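Local structure of molybdopterin molybdotransferase (Pyrococcus horikoshii, 1UZ5) at residues N310-V315 with E395-K400; N217-E222 with L314-L319; F298-P301 with S306-T309; V183-T188 with R210-A215. The protein probably catalyses insertion of molybdate into adenylyl-molybdopterin, a magnesium-dependent step that yields molybdenum-molybdopterin and AMP in molybdenum cofactor biosynthesis. All coordinates share one frame; numbering follows the deposited sequence.

Contact 1 of 4, residues N310-V315 with E395-K400; sequences NFTLLV and EVTLFK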
loop_
_atom_site.group_PDB
_atom_site.type_symbol
_atom_site.label_atom_id
_atom_site.label_comp_id
_atom_site.label_asym_id
_atom_site.label_seq_id
_atom_site.Cartn_x
_atom_site.Cartn_y
_atom_site.Cartn_z
ATOM N N ASN A 310 18.378 6.362 8.872
ATOM C CA ASN A 310 18.664 7.228 7.735
ATOM C C ASN A 310 17.947 6.760 6.472
ATOM O O ASN A 310 17.570 7.571 5.629
ATOM C CB ASN A 310 20.169 7.300 7.489
ATOM C CG ASN A 310 20.875 8.204 8.484
ATOM O OD1 ASN A 310 20.707 8.070 9.696
ATOM N ND2 ASN A 310 21.673 9.129 7.973
ATOM N N PHE A 311 17.772 5.449 6.341
ATOM C CA PHE A 311 17.080 4.879 5.189
ATOM C C PHE A 311 15.655 5.429 5.177
ATOM O O PHE A 311 15.170 5.936 4.167
ATOM C CB PHE A 311 17.051 3.350 5.308
ATOM C CG PHE A 311 16.100 2.671 4.350
ATOM C CD1 PHE A 311 16.389 2.596 2.996
ATOM C CD2 PHE A 311 14.931 2.083 4.818
ATOM C CE1 PHE A 311 15.529 1.940 2.118
ATOM C CE2 PHE A 311 14.062 1.423 3.951
ATOM C CZ PHE A 311 14.364 1.352 2.597
ATOM N N THR A 312 15.003 5.331 6.329
ATOM C CA THR A 312 13.634 5.790 6.498
ATOM C C THR A 312 13.466 7.285 6.245
ATOM O O THR A 312 12.513 7.715 5.587
ATOM C CB THR A 312 13.146 5.473 7.915
ATOM O OG1 THR A 312 13.203 4.058 8.124
ATOM C CG2 THR A 312 11.713 5.964 8.117
ATOM N N LEU A 313 14.399 8.075 6.765
ATOM C CA LEU A 313 14.344 9.523 6.617
ATOM C C LEU A 313 14.651 10.049 5.225
ATOM O O LEU A 313 14.013 10.993 4.763
ATOM C CB LEU A 313 15.302 10.184 7.612
ATOM C CG LEU A 313 14.881 10.189 9.081
ATOM C CD1 LEU A 313 16.042 10.634 9.955
ATOM C CD2 LEU A 313 13.686 11.116 9.255
ATOM N N LEU A 314 15.611 9.429 4.548
ATOM C CA LEU A 314 16.035 9.900 3.232
ATOM C C LEU A 314 15.613 9.103 2.004
ATOM O O LEU A 314 15.201 9.681 0.998
ATOM C CB LEU A 314 17.561 10.027 3.207
ATOM C CG LEU A 314 18.233 10.802 4.346
ATOM C CD1 LEU A 314 19.740 10.759 4.164
ATOM C CD2 LEU A 314 17.738 12.239 4.365
ATOM N N VAL A 315 15.725 7.783 2.070
ATOM C CA VAL A 315 15.393 6.966 0.913
ATOM C C VAL A 315 13.913 6.630 0.764
ATOM O O VAL A 315 13.367 6.696 -0.337
ATOM C CB VAL A 315 16.210 5.656 0.917
ATOM C CG1 VAL A 315 16.002 4.909 -0.393
ATOM C CG2 VAL A 315 17.697 5.972 1.121
ATOM N N GLU A 395 6.196 11.543 19.666
ATOM C CA GLU A 395 5.788 11.032 18.368
ATOM C C GLU A 395 6.844 10.017 17.942
ATOM O O GLU A 395 8.045 10.254 18.104
ATOM C CB GLU A 395 5.714 12.177 17.353
ATOM C CG GLU A 395 4.950 11.849 16.075
ATOM C CD GLU A 395 3.463 11.648 16.316
ATOM O OE1 GLU A 395 2.828 12.550 16.905
ATOM O OE2 GLU A 395 2.926 10.596 15.911
ATOM N N VAL A 396 6.400 8.884 17.414
ATOM C CA VAL A 396 7.322 7.844 16.980
ATOM C C VAL A 396 7.094 7.446 15.529
ATOM O O VAL A 396 6.005 7.005 15.163
ATOM C CB VAL A 396 7.191 6.574 17.853
ATOM C CG1 VAL A 396 8.109 5.479 17.323
ATOM C CG2 VAL A 396 7.540 6.894 19.294
ATOM N N THR A 397 8.116 7.616 14.701
ATOM C CA THR A 397 8.012 7.223 13.301
ATOM C C THR A 397 8.431 5.762 13.270
ATOM O O THR A 397 9.575 5.434 13.575
ATOM C CB THR A 397 8.957 8.040 12.401
ATOM O OG1 THR A 397 8.550 9.413 12.401
ATOM C CG2 THR A 397 8.924 7.506 10.977
ATOM N N LEU A 398 7.497 4.887 12.921
ATOM C CA LEU A 398 7.777 3.460 12.883
ATOM C C LEU A 398 8.518 3.018 11.635
ATOM O O LEU A 398 8.421 3.644 10.581
ATOM C CB LEU A 398 6.476 2.667 13.015
ATOM C CG LEU A 398 5.869 2.585 14.420
ATOM C CD1 LEU A 398 5.614 3.978 14.968
ATOM C CD2 LEU A 398 4.577 1.787 14.363
ATOM N N PHE A 399 9.268 1.931 11.766
ATOM C CA PHE A 399 10.014 1.387 10.644
ATOM C C PHE A 399 9.103 0.449 9.864
ATOM O O PHE A 399 9.283 -0.769 9.880
ATOM C CB PHE A 399 11.244 0.631 11.141
ATOM C CG PHE A 399 12.258 1.503 11.819
ATOM C CD1 PHE A 399 12.703 2.673 11.213
ATOM C CD2 PHE A 399 12.787 1.147 13.054
ATOM C CE1 PHE A 399 13.661 3.473 11.824
ATOM C CE2 PHE A 399 13.749 1.942 13.677
ATOM C CZ PHE A 399 14.187 3.106 13.061
ATOM N N LYS A 400 8.120 1.031 9.183
ATOM C CA LYS A 400 7.166 0.264 8.395
ATOM C C LYS A 400 6.575 -0.869 9.232
ATOM O O LYS A 400 6.032 -0.628 10.311
ATOM C CB LYS A 400 7.854 -0.284 7.139
ATOM C CG LYS A 400 6.947 -1.082 6.210
ATOM C CD LYS A 400 7.549 -1.217 4.818
ATOM C CE LYS A 400 9.024 -1.589 4.872
ATOM N NZ LYS A 400 9.262 -2.777 5.732
#
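T312 lays its hydroxyl against the rim of the F399 ring, where the helix 304-322 of the molybdopterin-binding α/β domain meets the C-terminal domain, the β-domain called domain IV in MoeA proteins. T312 OG1 is 3.4 Å from F399 CD1 and lies at the ring edge near the ring plane, so the oxygen faces aromatic C-H groups rather than the π cloud; their slightly positive character probably makes this neighbour agreeable. The hydroxyl is held by its own helix, since T312 OG1 also hydrogen-bonds to L308 O one turn back. With chi1 at -60°, OG1 sits beside the backbone N, where it can reach that carbonyl, and the methyl is sent toward the strand 391-398. A threonine suits the place because one branch serves the helix while the other packs. The two side chains meet nearly at right angles. F399 owes its position to the chain turning just beyond the strand: it is the centre of an inverse gamma turn, whose K400 N to L398 O bond is weak at 3.0 Å. F378 of the strand 377-381 touches both T312 and T397, filling in the interface. Beyond the turn, K400 NZ forms a salt bridge with E218 OE1 of the helix 208-219, a second tie between the two domains. The methyls complete the meeting, with T312 CG2 lying 4.3 Å from T397 CG2.

Contact 2 of 4, residues N217-E222 with L314-L319; sequences NELGGE and LVVPLL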
loop_
_atom_site.group_PDB
_atom_site.type_symbol
_atom_site.label_atom_id
_atom_site.label_comp_id
_atom_site.label_asym_id
_atom_site.label_seq_id
_atom_site.Cartn_x
_atom_site.Cartn_y
_atom_site.Cartn_z
ATOM N N ASN A 217 11.934 -4.292 -0.914
ATOM C CA ASN A 217 10.979 -5.207 -1.530
ATOM C C ASN A 217 9.619 -5.046 -0.856
ATOM O O ASN A 217 8.584 -5.023 -1.517
ATOM C CB ASN A 217 11.433 -6.662 -1.383
ATOM C CG ASN A 217 12.582 -7.014 -2.301
ATOM O OD1 ASN A 217 12.789 -6.374 -3.331
ATOM N ND2 ASN A 217 13.328 -8.055 -1.942
ATOM N N GLU A 218 9.630 -4.927 0.467
ATOM C CA GLU A 218 8.399 -4.781 1.228
ATOM C C GLU A 218 7.618 -3.515 0.920
ATOM O O GLU A 218 6.390 -3.549 0.868
ATOM C CB GLU A 218 8.683 -4.847 2.732
ATOM C CG GLU A 218 8.910 -6.262 3.267
ATOM C CD GLU A 218 8.944 -6.312 4.787
ATOM O OE1 GLU A 218 8.291 -5.462 5.428
ATOM O OE2 GLU A 218 9.609 -7.209 5.343
ATOM N N LEU A 219 8.307 -2.395 0.715
ATOM C CA LEU A 219 7.593 -1.155 0.435
ATOM C C LEU A 219 7.115 -1.037 -1.015
ATOM O O LEU A 219 6.371 -0.121 -1.347
ATOM C CB LEU A 219 8.445 0.058 0.833
ATOM C CG LEU A 219 9.742 0.387 0.098
ATOM C CD1 LEU A 219 9.438 1.010 -1.259
ATOM C CD2 LEU A 219 10.547 1.362 0.946
ATOM N N GLY A 220 7.541 -1.961 -1.872
ATOM C CA GLY A 220 7.097 -1.927 -3.257
ATOM C C GLY A 220 8.162 -1.814 -4.330
ATOM O O GLY A 220 7.845 -1.791 -5.521
ATOM N N GLY A 221 9.426 -1.736 -3.930
ATOM C CA GLY A 221 10.483 -1.640 -4.919
ATOM C C GLY A 221 11.138 -2.988 -5.140
ATOM O O GLY A 221 10.647 -4.016 -4.670
ATOM N N GLU A 222 12.239 -2.993 -5.881
ATOM C CA GLU A 222 12.977 -4.221 -6.118
ATOM C C GLU A 222 14.407 -4.024 -5.619
ATOM O O GLU A 222 15.193 -3.297 -6.231
ATOM C CB GLU A 222 13.017 -4.579 -7.599
ATOM C CG GLU A 222 13.672 -5.936 -7.842
ATOM C CD GLU A 222 13.955 -6.206 -9.306
ATOM O OE1 GLU A 222 13.179 -5.733 -10.164
ATOM O OE2 GLU A 222 14.948 -6.908 -9.598
ATOM N N LEU A 314 15.611 9.429 4.548
ATOM C CA LEU A 314 16.035 9.900 3.232
ATOM C C LEU A 314 15.613 9.103 2.004
ATOM O O LEU A 314 15.201 9.681 0.998
ATOM C CB LEU A 314 17.561 10.027 3.207
ATOM C CG LEU A 314 18.233 10.802 4.346
ATOM C CD1 LEU A 314 19.740 10.759 4.164
ATOM C CD2 LEU A 314 17.738 12.239 4.365
ATOM N N VAL A 315 15.725 7.783 2.070
ATOM C CA VAL A 315 15.393 6.966 0.913
ATOM C C VAL A 315 13.913 6.630 0.764
ATOM O O VAL A 315 13.367 6.696 -0.337
ATOM C CB VAL A 315 16.210 5.656 0.917
ATOM C CG1 VAL A 315 16.002 4.909 -0.393
ATOM C CG2 VAL A 315 17.697 5.972 1.121
ATOM N N VAL A 316 13.267 6.277 1.867
ATOM C CA VAL A 316 11.859 5.913 1.831
ATOM C C VAL A 316 10.973 6.965 1.155
ATOM O O VAL A 316 10.198 6.632 0.260
ATOM C CB VAL A 316 11.346 5.593 3.253
ATOM C CG1 VAL A 316 9.841 5.375 3.243
ATOM C CG2 VAL A 316 12.043 4.329 3.767
ATOM N N PRO A 317 11.083 8.244 1.556
ATOM C CA PRO A 317 10.243 9.264 0.917
ATOM C C PRO A 317 10.382 9.261 -0.611
ATOM O O PRO A 317 9.401 9.434 -1.336
ATOM C CB PRO A 317 10.739 10.558 1.556
ATOM C CG PRO A 317 11.098 10.106 2.950
ATOM C CD PRO A 317 11.863 8.831 2.663
ATOM N N LEU A 318 11.605 9.055 -1.091
ATOM C CA LEU A 318 11.874 9.019 -2.524
ATOM C C LEU A 318 11.143 7.850 -3.179
ATOM O O LEU A 318 10.489 8.008 -4.210
ATOM C CB LEU A 318 13.378 8.877 -2.778
ATOM C CG LEU A 318 13.828 8.773 -4.239
ATOM C CD1 LEU A 318 13.431 10.034 -4.993
ATOM C CD2 LEU A 318 15.335 8.571 -4.302
ATOM N N LEU A 319 11.260 6.675 -2.571
ATOM C CA LEU A 319 10.627 5.477 -3.101
ATOM C C LEU A 319 9.102 5.566 -3.069
ATOM O O LEU A 319 8.431 5.170 -4.019
ATOM C CB LEU A 319 11.109 4.251 -2.315
ATOM C CG LEU A 319 12.635 4.107 -2.315
ATOM C CD1 LEU A 319 13.055 2.843 -1.575
ATOM C CD2 LEU A 319 13.136 4.073 -3.754
#
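L219 and L319 cross at about a right angle, and the two methyls of L219 lie against L319 along CB and CD1. L219 CD1 rests 3.8 Å from L319 CB, at the root of that side chain, while L219 CD2 meets the tip, 3.9 Å from L319 CD1. Both branches of L219 bear on L319 CD1, and the two leucines make the main apolar contact between these helix segments. To do this L219 takes chi1 of 66°, with CG lodged between the backbone N and the carbonyl carbon, a cramped setting for a helical residue but one found here at the last turn. V316 adds a looser flank, its CG2 being 4.4 Å from L219 CD2. L319, with CG beside its own N, also packs on V183 of the central sheet. Just past L219 the helix ends in a Schellman motif at G220, whose phi of 121° suits a residue without a side chain, and G220 N bonds back to N217 O at 3.3 Å. N217 OD1 meanwhile hydrogen-bonds to G223 N, steadying the exit into the strand 222-229. Such aliphatic packing between neighbouring helices layered on one face of a largely parallel sheet is characteristic of α/β domains of the molybdopterin-binding type.

Contact 3 of 4, residues F298-P301 with S306-T309; sequences FGLP and SCLT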
loop_
_atom_site.group_PDB
_atom_site.type_symbol
_atom_site.label_atom_id
_atom_site.label_comp_id
_atom_site.label_asym_id
_atom_site.label_seq_id
_atom_site.Cartn_x
_atom_site.Cartn_y
_atom_site.Cartn_z
ATOM N N PHE A 298 22.871 7.083 -2.408
ATOM C CA PHE A 298 22.878 7.352 -0.976
ATOM C C PHE A 298 23.994 6.568 -0.288
ATOM O O PHE A 298 24.225 5.399 -0.595
ATOM C CB PHE A 298 21.537 6.944 -0.350
ATOM C CG PHE A 298 20.375 7.801 -0.774
ATOM C CD1 PHE A 298 19.989 8.901 -0.012
ATOM C CD2 PHE A 298 19.652 7.492 -1.920
ATOM C CE1 PHE A 298 18.891 9.682 -0.384
ATOM C CE2 PHE A 298 18.551 8.265 -2.302
ATOM C CZ PHE A 298 18.170 9.360 -1.532
ATOM N N GLY A 299 24.687 7.236 0.630
ATOM C CA GLY A 299 25.748 6.598 1.392
ATOM C C GLY A 299 25.270 6.682 2.827
ATOM O O GLY A 299 25.271 7.761 3.418
ATOM N N LEU A 300 24.837 5.558 3.388
ATOM C CA LEU A 300 24.317 5.545 4.752
ATOM C C LEU A 300 25.279 4.916 5.760
ATOM O O LEU A 300 26.207 4.201 5.381
ATOM C CB LEU A 300 22.990 4.779 4.792
ATOM C CG LEU A 300 21.931 5.159 3.751
ATOM C CD1 LEU A 300 20.711 4.271 3.940
ATOM C CD2 LEU A 300 21.557 6.623 3.892
ATOM N N PRO A 301 25.050 5.166 7.062
ATOM C CA PRO A 301 25.877 4.632 8.151
ATOM C C PRO A 301 25.878 3.104 8.165
ATOM O O PRO A 301 24.921 2.468 7.717
ATOM C CB PRO A 301 25.211 5.197 9.404
ATOM C CG PRO A 301 24.596 6.473 8.926
ATOM C CD PRO A 301 24.014 6.071 7.592
ATOM N N SER A 306 21.210 2.855 12.692
ATOM C CA SER A 306 21.479 4.159 12.091
ATOM C C SER A 306 21.201 4.092 10.594
ATOM O O SER A 306 20.710 5.051 9.997
ATOM C CB SER A 306 22.935 4.571 12.330
ATOM O OG SER A 306 23.211 4.643 13.716
ATOM N N CYS A 307 21.532 2.955 9.995
ATOM C CA CYS A 307 21.298 2.730 8.574
ATOM C C CYS A 307 19.787 2.725 8.364
ATOM O O CYS A 307 19.270 3.333 7.426
ATOM C CB CYS A 307 21.875 1.375 8.163
ATOM S SG CYS A 307 21.594 0.891 6.452
ATOM N N LEU A 308 19.089 2.039 9.263
ATOM C CA LEU A 308 17.639 1.930 9.199
ATOM C C LEU A 308 16.987 3.299 9.360
ATOM O O LEU A 308 16.065 3.655 8.623
ATOM C CB LEU A 308 17.151 0.979 10.293
ATOM C CG LEU A 308 15.655 0.697 10.391
ATOM C CD1 LEU A 308 15.122 0.228 9.045
ATOM C CD2 LEU A 308 15.418 -0.352 11.466
ATOM N N THR A 309 17.475 4.065 10.329
ATOM C CA THR A 309 16.944 5.395 10.582
ATOM C C THR A 309 17.155 6.318 9.392
ATOM O O THR A 309 16.220 6.981 8.945
ATOM C CB THR A 309 17.591 6.023 11.830
ATOM O OG1 THR A 309 17.108 5.353 12.997
ATOM C CG2 THR A 309 17.259 7.509 11.929
#
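The backbone leaves the strand 295-300 at L300, turns through P301, and comes back as the helix 304-322, bringing the CA atoms of P301 and C307 to within 5.0 Å. This closeness is felt first at P301 O, which presses against C307 CB at 3.3 Å and lies 3.9 Å from C307 SG. The thiol is swung anti to its backbone N (chi1 177°), which sets SG near both P301 O and the L300 methyl CD1. A cysteine fits well here, being small enough for a close backbone approach yet apolar enough for a buried seat; N208 and L212 of the helix 208-219 line the same spot. P301 turns its ring toward the helix, and its CB touches S306 CB at 3.8 Å, carbon against carbon. The rigid ring also limits the freedom of the chain at the bend. L300 reaches over from the end of the strand, with CD1 at 3.9 Å from C307 O and 4.3 Å from C307 SG. Its extended tail, with chi2 of 179°, carries CD1 that far, while N310 lies against it from the next turn. A second sulfate, distinct from the one at R210 and probably from the crystallisation liquor, lies about 6 Å from the side chain of S306, consistent with an anion-accepting pocket nearby. Strand 295-300, the short loop and helix 304-322 form a β-α unit of the α/β domain.

Contact 4 of 4, residues V183-T188 with R210-A215; sequences VAVIST and RALCDA. With SO4 (sulfate ion), chain D.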
loop_
_atom_site.group_PDB
_atom_site.type_symbol
_atom_site.label_atom_id
_atom_site.label_comp_id
_atom_site.label_asym_id
_atom_site.label_seq_id
_atom_site.Cartn_x
_atom_site.Cartn_y
_atom_site.Cartn_z
ATOM N N VAL A 183 16.425 -0.683 -6.805
ATOM C CA VAL A 183 17.414 -0.077 -5.917
ATOM C C VAL A 183 18.604 -1.022 -5.771
ATOM O O VAL A 183 18.468 -2.119 -5.231
ATOM C CB VAL A 183 16.829 0.194 -4.526
ATOM C CG1 VAL A 183 17.886 0.847 -3.634
ATOM C CG2 VAL A 183 15.604 1.090 -4.646
ATOM N N ALA A 184 19.759 -0.603 -6.283
ATOM C CA ALA A 184 20.977 -1.404 -6.195
ATOM C C ALA A 184 21.587 -1.132 -4.821
ATOM O O ALA A 184 21.846 0.023 -4.466
ATOM C CB ALA A 184 21.953 -1.003 -7.299
ATOM N N VAL A 185 21.806 -2.198 -4.056
ATOM C CA VAL A 185 22.348 -2.080 -2.708
ATOM C C VAL A 185 23.760 -2.633 -2.575
ATOM O O VAL A 185 24.056 -3.726 -3.060
ATOM C CB VAL A 185 21.448 -2.805 -1.694
ATOM C CG1 VAL A 185 22.057 -2.712 -0.293
ATOM C CG2 VAL A 185 20.046 -2.197 -1.721
ATOM N N ILE A 186 24.615 -1.863 -1.905
ATOM C CA ILE A 186 26.008 -2.241 -1.682
ATOM C C ILE A 186 26.392 -2.150 -0.198
ATOM O O ILE A 186 25.987 -1.219 0.494
ATOM C CB ILE A 186 26.965 -1.309 -2.472
ATOM C CG1 ILE A 186 26.783 -1.525 -3.975
ATOM C CG2 ILE A 186 28.421 -1.562 -2.053
ATOM C CD1 ILE A 186 27.431 -0.439 -4.833
ATOM N N SER A 187 27.158 -3.129 0.280
ATOM C CA SER A 187 27.648 -3.123 1.665
ATOM C C SER A 187 29.164 -2.907 1.596
ATOM O O SER A 187 29.856 -3.599 0.847
ATOM C CB SER A 187 27.347 -4.452 2.367
ATOM O OG SER A 187 25.964 -4.569 2.661
ATOM N N THR A 188 29.680 -1.948 2.357
ATOM C CA THR A 188 31.119 -1.672 2.329
ATOM C C THR A 188 31.803 -1.891 3.676
ATOM O O THR A 188 31.291 -1.488 4.720
ATOM C CB THR A 188 31.411 -0.224 1.877
ATOM O OG1 THR A 188 30.876 0.697 2.834
ATOM C CG2 THR A 188 30.786 0.047 0.517
ATOM N N ARG A 210 21.031 -7.242 3.169
ATOM C CA ARG A 210 19.813 -8.047 3.182
ATOM C C ARG A 210 18.668 -7.232 3.756
ATOM O O ARG A 210 17.545 -7.270 3.245
ATOM C CB ARG A 210 20.030 -9.298 4.039
ATOM C CG ARG A 210 18.883 -10.306 4.042
ATOM C CD ARG A 210 18.779 -11.026 2.705
ATOM N NE ARG A 210 17.883 -10.350 1.772
ATOM C CZ ARG A 210 18.117 -10.232 0.468
ATOM N NH1 ARG A 210 19.230 -10.732 -0.061
ATOM N NH2 ARG A 210 17.223 -9.640 -0.312
ATOM N N ALA A 211 18.949 -6.493 4.826
ATOM C CA ALA A 211 17.919 -5.675 5.451
ATOM C C ALA A 211 17.368 -4.626 4.481
ATOM O O ALA A 211 16.153 -4.463 4.359
ATOM C CB ALA A 211 18.473 -4.994 6.696
ATOM N N LEU A 212 18.266 -3.915 3.800
ATOM C CA LEU A 212 17.870 -2.883 2.850
ATOM C C LEU A 212 17.085 -3.469 1.679
ATOM O O LEU A 212 16.008 -2.994 1.349
ATOM C CB LEU A 212 19.104 -2.130 2.325
ATOM C CG LEU A 212 19.760 -1.146 3.306
ATOM C CD1 LEU A 212 21.102 -0.681 2.765
ATOM C CD2 LEU A 212 18.832 0.043 3.533
ATOM N N CYS A 213 17.631 -4.501 1.056
ATOM C CA CYS A 213 16.963 -5.123 -0.073
ATOM C C CYS A 213 15.556 -5.580 0.252
ATOM O O CYS A 213 14.637 -5.348 -0.531
ATOM C CB CYS A 213 17.770 -6.311 -0.577
ATOM S SG CYS A 213 19.260 -5.813 -1.423
ATOM N N ASP A 214 15.381 -6.222 1.402
ATOM C CA ASP A 214 14.064 -6.710 1.761
ATOM C C ASP A 214 13.107 -5.634 2.237
ATOM O O ASP A 214 11.903 -5.759 2.031
ATOM C CB ASP A 214 14.167 -7.850 2.775
ATOM C CG ASP A 214 14.663 -9.138 2.139
ATOM O OD1 ASP A 214 14.620 -9.237 0.892
ATOM O OD2 ASP A 214 15.081 -10.055 2.871
ATOM N N ALA A 215 13.621 -4.578 2.859
ATOM C CA ALA A 215 12.739 -3.502 3.295
ATOM C C ALA A 215 12.219 -2.842 2.013
ATOM O O ALA A 215 11.044 -2.489 1.902
ATOM C CB ALA A 215 13.502 -2.491 4.142
HETATM S S SO4 D . 18.940 -10.251 -3.869
HETATM O O1 SO4 D . 17.886 -9.260 -3.156
HETATM O O2 SO4 D . 19.515 -9.464 -4.946
HETATM O O3 SO4 D . 19.827 -10.662 -2.994
HETATM O O4 SO4 D . 18.106 -11.275 -4.434
#
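R210 NH2 is shared by two anions, donating to D214 OD1 at 2.9 Å and to sulfate O1 at 2.9 Å. The sulfate bond is nearly straight, 174° at the hydrogen, and R210 NH1 adds a second bond to sulfate O3 at 3.0 Å, so the ion is gripped by two nitrogens at the guanidinium edge. On its other flank the group holds D214 side-on, with NE bonded to D214 OD2 at 3.0 Å; this donor pair meets the carboxylate from above its plane. The side chain bends at chi2 (71°) and chi3 (-91°), curving along its own helix to D214, one turn on. F225 N also binds the sulfate, and C213 CB stands 3.9 Å from sulfate O1. Beneath this polar rim the strand and helix pack through apolar groups. V185 points into the helix, its CG1 at 3.8 Å from L212 CD1 and its CG2 at 3.7 Å from C213 SG. The forked valine suits the place because each branch faces a different helical residue. D206 accepts from both S187 OG and R210 N, joining the strand to the start of the helix. The sulfate is probably a crystallisation solute, but D214 holds the guanidinium in place and probably offsets part of its charge, and the surface next to this β-α layer appears able to hold an oxyanion.

In the fold
Along the chain contact 4 comes first, then contact 2 opens on the same helix 208-219; contact 3 is nested in the loop that contact 2 closes, and contact 1 follows it. Contacts 1, 2 and 3 share the helix 304-322, which therefore serves as the hub. The centres of the four contacts lie 11 to 16 Å apart, with contacts 1 and 4 the farthest pair. Contacts 2, 3 and 4 belong to the molybdopterin-binding α/β domain, and two of its helices, 208-219 and 304-322, are packed against its mixed sheet; L212 touches C307 between contacts 3 and 4. Contact 1 then fastens this unit to domain IV, so one helix links the domain core with the C-terminal β-domain.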